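Local coordinates for dihydrodipicolinate synthase family protein (Sinorhizobium meliloti, PDB 4DNH) that is of unknown function but adopts a closed eight-stranded TIM barrel and may be related to dihydrodipicolinate synthase-like enzymes, at residues 153-158 against 176-181; 122-127 against 133-138. All coordinates share one frame; numbering follows the deposited sequence.

Interaction 1. Residues 153-158 against 176-181; sequences IILMAS and DRVLSQ
Leu179 O, the backbone oxygen of a residue whose side chain meets Leu155 across this contact, is hydrogen-bonded to Lys225 NZ, which also forms a weak bond with the oxygen of Ser180. Carbonyls near the C-terminal end of a helix offer partial negative charge, so the lysine would be expected to suit this place if it is protonated. Between the two segments themselves, the contact is wholly apolar and small, with 96 Å² buried in total, and it rests on three buried side chains. Leu155 and Val178 reach toward each other tip to tip. The leucine places its CD2 methyl 3.7 Å from Val178 CG1, while its second methyl, CD1, stands 4.0 Å from that same CG1, so one valine methyl faces the forked end of the leucine. Leu155 carries its CG anti to the backbone N (chi1 -170°), which extends the fork from the strand toward the helix. Leu179 approaches less directly: its bond to CB does not aim at the strand, but the branch bends inward until CD2 lies 4.3 Å from Leu155 CD2. The contact belongs to a beta-alpha-beta unit of the TIM barrel, in which the chain passes from strand 153-155 through helices 159-164 and 168-181 to the parallel strand 186-191. Leu155 is tied to that neighbouring strand by backbone hydrogen bonds with Ile187 and His189. Val186 of strand 186-191 touches both Leu155 and Leu179, and helix 132-148 also packs here, with Tyr139 against Leu155 and Ile143 against Val178.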
loop_
_atom_site.group_PDB
_atom_site.type_symbol
_atom_site.label_atom_id
_atom_site.label_comp_id
_atom_site.label_asym_id
_atom_site.label_seq_id
_atom_site.Cartn_x
_atom_site.Cartn_y
_atom_site.Cartn_z
ATOM N N ILE A 153 -5.598 11.782 8.479
ATOM C CA ILE A 153 -6.432 10.657 8.088
ATOM C C ILE A 153 -6.345 10.331 6.603
ATOM O O ILE A 153 -6.258 11.228 5.763
ATOM C CB ILE A 153 -7.915 10.948 8.427
ATOM C CG1 ILE A 153 -8.163 10.786 9.926
ATOM C CG2 ILE A 153 -8.867 10.041 7.640
ATOM C CD1 ILE A 153 -8.102 12.088 10.670
ATOM N N ILE A 154 -6.345 9.036 6.298
ATOM C CA ILE A 154 -6.618 8.539 4.963
ATOM C C ILE A 154 -7.987 7.908 5.087
ATOM O O ILE A 154 -8.159 6.945 5.828
ATOM C CB ILE A 154 -5.637 7.444 4.521
ATOM C CG1 ILE A 154 -4.238 8.019 4.358
ATOM C CG2 ILE A 154 -6.098 6.836 3.199
ATOM C CD1 ILE A 154 -3.155 6.967 4.267
ATOM N N LEU A 155 -8.966 8.469 4.394
ATOM C CA LEU A 155 -10.338 8.056 4.594
ATOM C C LEU A 155 -10.650 6.843 3.723
ATOM O O LEU A 155 -10.758 6.944 2.498
ATOM C CB LEU A 155 -11.289 9.214 4.321
ATOM C CG LEU A 155 -12.745 9.008 4.717
ATOM C CD1 LEU A 155 -12.854 8.769 6.211
ATOM C CD2 LEU A 155 -13.564 10.215 4.301
HETATM N N MSE A 156 -10.779 5.694 4.375
HETATM C CA MSE A 156 -10.927 4.423 3.675
HETATM C C MSE A 156 -12.350 4.191 3.239
HETATM O O MSE A 156 -13.298 4.757 3.819
HETATM C CB MSE A 156 -10.424 3.317 4.598
HETATM C CG MSE A 156 -8.897 3.379 4.639
HETATM SE SE MSE A 156 -8.215 2.006 5.880
HETATM C CE MSE A 156 -7.877 0.552 4.585
ATOM N N ALA A 157 -12.506 3.373 2.200
ATOM C CA ALA A 157 -13.822 2.979 1.719
ATOM C C ALA A 157 -14.437 2.033 2.734
ATOM O O ALA A 157 -13.720 1.385 3.492
ATOM C CB ALA A 157 -13.716 2.321 0.358
ATOM N N SER A 158 -15.762 1.969 2.755
ATOM C CA SER A 158 -16.491 1.281 3.808
ATOM C C SER A 158 -17.317 0.091 3.283
ATOM O O SER A 158 -18.171 0.240 2.392
ATOM C CB SER A 158 -17.355 2.303 4.562
ATOM O OG SER A 158 -18.484 1.729 5.199
ATOM N N ASP A 176 -20.465 13.811 3.048
ATOM C CA ASP A 176 -20.802 15.186 3.395
ATOM C C ASP A 176 -20.659 15.406 4.910
ATOM O O ASP A 176 -20.039 16.387 5.335
ATOM C CB ASP A 176 -22.198 15.569 2.867
ATOM C CG ASP A 176 -22.681 16.929 3.375
ATOM O OD1 ASP A 176 -21.930 17.935 3.300
ATOM O OD2 ASP A 176 -23.839 16.990 3.843
ATOM N N ARG A 177 -21.202 14.498 5.721
ATOM C CA ARG A 177 -21.070 14.643 7.163
ATOM C C ARG A 177 -19.636 14.380 7.615
ATOM O O ARG A 177 -19.041 15.198 8.314
ATOM C CB ARG A 177 -22.073 13.781 7.941
ATOM C CG ARG A 177 -22.243 14.249 9.392
ATOM C CD ARG A 177 -23.646 14.011 9.936
ATOM N NE ARG A 177 -24.657 14.771 9.200
ATOM C CZ ARG A 177 -25.974 14.568 9.278
ATOM N NH1 ARG A 177 -26.463 13.616 10.066
ATOM N NH2 ARG A 177 -26.808 15.319 8.562
ATOM N N VAL A 178 -19.085 13.251 7.190
ATOM C CA VAL A 178 -17.718 12.879 7.530
ATOM C C VAL A 178 -16.729 14.016 7.241
ATOM O O VAL A 178 -16.015 14.454 8.152
ATOM C CB VAL A 178 -17.288 11.560 6.838
ATOM C CG1 VAL A 178 -15.800 11.304 7.032
ATOM C CG2 VAL A 178 -18.089 10.381 7.380
ATOM N N LEU A 179 -16.718 14.517 6.005
ATOM C CA LEU A 179 -15.724 15.514 5.593
ATOM C C LEU A 179 -15.906 16.897 6.202
ATOM O O LEU A 179 -14.929 17.613 6.394
ATOM C CB LEU A 179 -15.631 15.629 4.073
ATOM C CG LEU A 179 -14.915 14.503 3.332
ATOM C CD1 LEU A 179 -15.143 14.634 1.830
ATOM C CD2 LEU A 179 -13.424 14.488 3.661
ATOM N N SER A 180 -17.145 17.281 6.497
ATOM C CA SER A 180 -17.377 18.551 7.179
ATOM C C SER A 180 -16.975 18.463 8.650
ATOM O O SER A 180 -16.812 19.488 9.310
ATOM C CB SER A 180 -18.833 19.006 7.040
ATOM O OG SER A 180 -19.697 18.160 7.772
ATOM N N GLN A 181 -16.800 17.240 9.154
ATOM C CA GLN A 181 -16.443 17.036 10.554
ATOM C C GLN A 181 -14.994 16.603 10.823
ATOM O O GLN A 181 -14.583 16.502 11.982
ATOM C CB GLN A 181 -17.425 16.081 11.222
ATOM C CG GLN A 181 -18.690 16.777 11.686
ATOM C CD GLN A 181 -19.467 15.955 12.691
ATOM O OE1 GLN A 181 -18.913 15.487 13.690
ATOM N NE2 GLN A 181 -20.761 15.774 12.433
#

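Interaction 2. Residues 122-127 against 133-138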
loop_
_atom_site.group_PDB
_atom_site.type_symbol
_atom_site.label_atom_id
_atom_site.label_comp_id
_atom_site.label_asym_id
_atom_site.label_seq_id
_atom_site.Cartn_x
_atom_site.Cartn_y
_atom_site.Cartn_z
ATOM N N ASP A 122 -14.252 -0.630 9.253
ATOM C CA ASP A 122 -13.941 -2.063 9.398
ATOM C C ASP A 122 -14.339 -2.773 10.710
ATOM O O ASP A 122 -14.294 -3.998 10.778
ATOM C CB ASP A 122 -12.476 -2.364 9.025
ATOM C CG ASP A 122 -11.484 -1.385 9.651
ATOM O OD1 ASP A 122 -11.735 -0.160 9.660
ATOM O OD2 ASP A 122 -10.425 -1.846 10.113
ATOM N N HIS A 123 -14.745 -2.027 11.740
ATOM C CA HIS A 123 -15.261 -2.672 12.954
ATOM C C HIS A 123 -16.745 -2.967 12.878
ATOM O O HIS A 123 -17.339 -3.456 13.838
ATOM C CB HIS A 123 -14.928 -1.853 14.198
ATOM C CG HIS A 123 -15.616 -0.521 14.243
ATOM N ND1 HIS A 123 -15.175 0.539 13.551
ATOM C CD2 HIS A 123 -16.752 -0.104 14.923
ATOM C CE1 HIS A 123 -15.984 1.584 13.774
ATOM N NE2 HIS A 123 -16.951 1.188 14.614
ATOM N N LEU A 124 -17.351 -2.675 11.732
ATOM C CA LEU A 124 -18.790 -2.820 11.542
ATOM C C LEU A 124 -19.111 -3.802 10.416
ATOM O O LEU A 124 -18.752 -3.572 9.258
ATOM C CB LEU A 124 -19.422 -1.460 11.250
ATOM C CG LEU A 124 -20.926 -1.389 10.985
ATOM C CD1 LEU A 124 -21.710 -1.911 12.183
ATOM C CD2 LEU A 124 -21.330 0.044 10.652
ATOM N N ALA A 125 -19.795 -4.886 10.779
ATOM C CA ALA A 125 -20.164 -5.949 9.847
ATOM C C ALA A 125 -21.237 -5.451 8.882
ATOM O O ALA A 125 -22.241 -4.888 9.325
ATOM C CB ALA A 125 -20.664 -7.168 10.619
ATOM N N PRO A 126 -21.013 -5.616 7.558
ATOM C CA PRO A 126 -22.082 -5.362 6.576
ATOM C C PRO A 126 -23.332 -6.143 6.964
ATOM O O PRO A 126 -23.241 -7.334 7.267
ATOM C CB PRO A 126 -21.499 -5.904 5.268
ATOM C CG PRO A 126 -20.019 -5.769 5.437
ATOM C CD PRO A 126 -19.722 -5.925 6.908
ATOM N N GLY A 127 -24.478 -5.473 6.992
ATOM C CA GLY A 127 -25.691 -6.081 7.522
ATOM C C GLY A 127 -26.959 -5.642 6.829
ATOM O O GLY A 127 -27.033 -4.523 6.320
ATOM N N ASP A 133 -26.809 6.026 9.667
ATOM C CA ASP A 133 -26.398 6.566 10.972
ATOM C C ASP A 133 -25.330 5.688 11.639
ATOM O O ASP A 133 -24.314 6.194 12.123
ATOM C CB ASP A 133 -27.610 6.719 11.902
ATOM C CG ASP A 133 -28.427 7.974 11.612
ATOM O OD1 ASP A 133 -27.834 9.014 11.241
ATOM O OD2 ASP A 133 -29.670 7.927 11.772
ATOM N N ASP A 134 -25.570 4.375 11.639
ATOM C CA ASP A 134 -24.611 3.398 12.132
ATOM C C ASP A 134 -23.257 3.590 11.459
ATOM O O ASP A 134 -22.210 3.441 12.109
ATOM C CB ASP A 134 -25.098 1.970 11.869
ATOM C CG ASP A 134 -26.363 1.627 12.623
ATOM O OD1 ASP A 134 -26.711 2.341 13.591
ATOM O OD2 ASP A 134 -27.012 0.626 12.240
ATOM N N ILE A 135 -23.290 3.924 10.164
ATOM C CA ILE A 135 -22.081 4.056 9.340
ATOM C C ILE A 135 -21.341 5.337 9.701
ATOM O O ILE A 135 -20.118 5.325 9.862
ATOM C CB ILE A 135 -22.396 3.990 7.820
ATOM C CG1 ILE A 135 -22.780 2.556 7.406
ATOM C CG2 ILE A 135 -21.219 4.478 6.989
ATOM C CD1 ILE A 135 -23.706 2.467 6.207
ATOM N N LEU A 136 -22.086 6.432 9.858
ATOM C CA LEU A 136 -21.475 7.693 10.277
ATOM C C LEU A 136 -20.814 7.564 11.636
ATOM O O LEU A 136 -19.710 8.075 11.847
ATOM C CB LEU A 136 -22.492 8.827 10.289
ATOM C CG LEU A 136 -22.934 9.273 8.898
ATOM C CD1 LEU A 136 -24.175 10.161 8.984
ATOM C CD2 LEU A 136 -21.791 9.946 8.147
ATOM N N ALA A 137 -21.491 6.867 12.545
ATOM C CA ALA A 137 -20.960 6.610 13.879
ATOM C C ALA A 137 -19.645 5.820 13.786
ATOM O O ALA A 137 -18.672 6.127 14.476
ATOM C CB ALA A 137 -21.992 5.880 14.735
ATOM N N ALA A 138 -19.613 4.835 12.896
ATOM C CA ALA A 138 -18.419 4.037 12.671
ATOM C C ALA A 138 -17.234 4.900 12.200
ATOM O O ALA A 138 -16.153 4.845 12.798
ATOM C CB ALA A 138 -18.720 2.921 11.690
#
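His123 and Leu124 turn their side chains onto helix 132-148 through two different first torsions: the histidine puts CG between its backbone N and carbonyl carbon (chi1 66°), whereas the leucine carries CG extended, opposite N (chi1 179°). Both belong to a beta-alpha loop of the TIM barrel, the one that leaves strand 115-119 and enters the helix, and the 122-127 segment folds back over the first turns of that helix. Together the two segments bury 186 Å². Leu124 points toward the helix and works through a single methyl. Its CD2 sits 4.0 Å from Ala138 CB and 3.8 Å from the backbone oxygen of Asp134, and is more loosely packed against Ile135, with 4.4 Å to Ile135 CG1. The methyl thus rests on the helix surface between residues one turn apart, Asp134 and Ala138. Ala160 of helix 159-164 touches both Leu124 and Ile135 and joins the same apolar cluster. At the start of the helix, Asp134 OD2 is hydrogen-bonded to Ser131 N. The imidazole is fixed from outside the pair: ND1 is hydrogen-bonded to Gln142 NE2, which also binds Asp122 OD1, and the ring meets that of Trp93 with the planes about 35° apart. ND1 is thus held by a residue one turn beyond Ala138, while the adjoining CE1 and NE2 lie against Ala138 itself. Ala138 CB lies 3.7 Å from CE1 and 3.8 Å from NE2 of His123. The closest approach across the contact is made by the Ala138 carbonyl oxygen, which sits at the ring edge, near the ring plane, 3.4 Å from His123 CE1.

Helix 132-148 joins the two contacts, whose centres lie 13 Å apart on the same side of the chain's centre: in interaction 2 it receives the preceding loop, and beside interaction 1 it packs against helix 168-181. Leu136 makes the direct bridge, its CD2 lying 3.8 Å from Val178 CG2, and 3.9 Å from Arg177 CB. Ile135 CG2 lies 4.3 Å from Ser158 OG, the side chain that caps helix 159-164. No ligand marks an active site, but Asp122 and Met156 both contact Arg87, the first by a salt bridge, near the C-terminal ends of adjacent strands, where TIM-barrel enzymes generally place their catalytic groups.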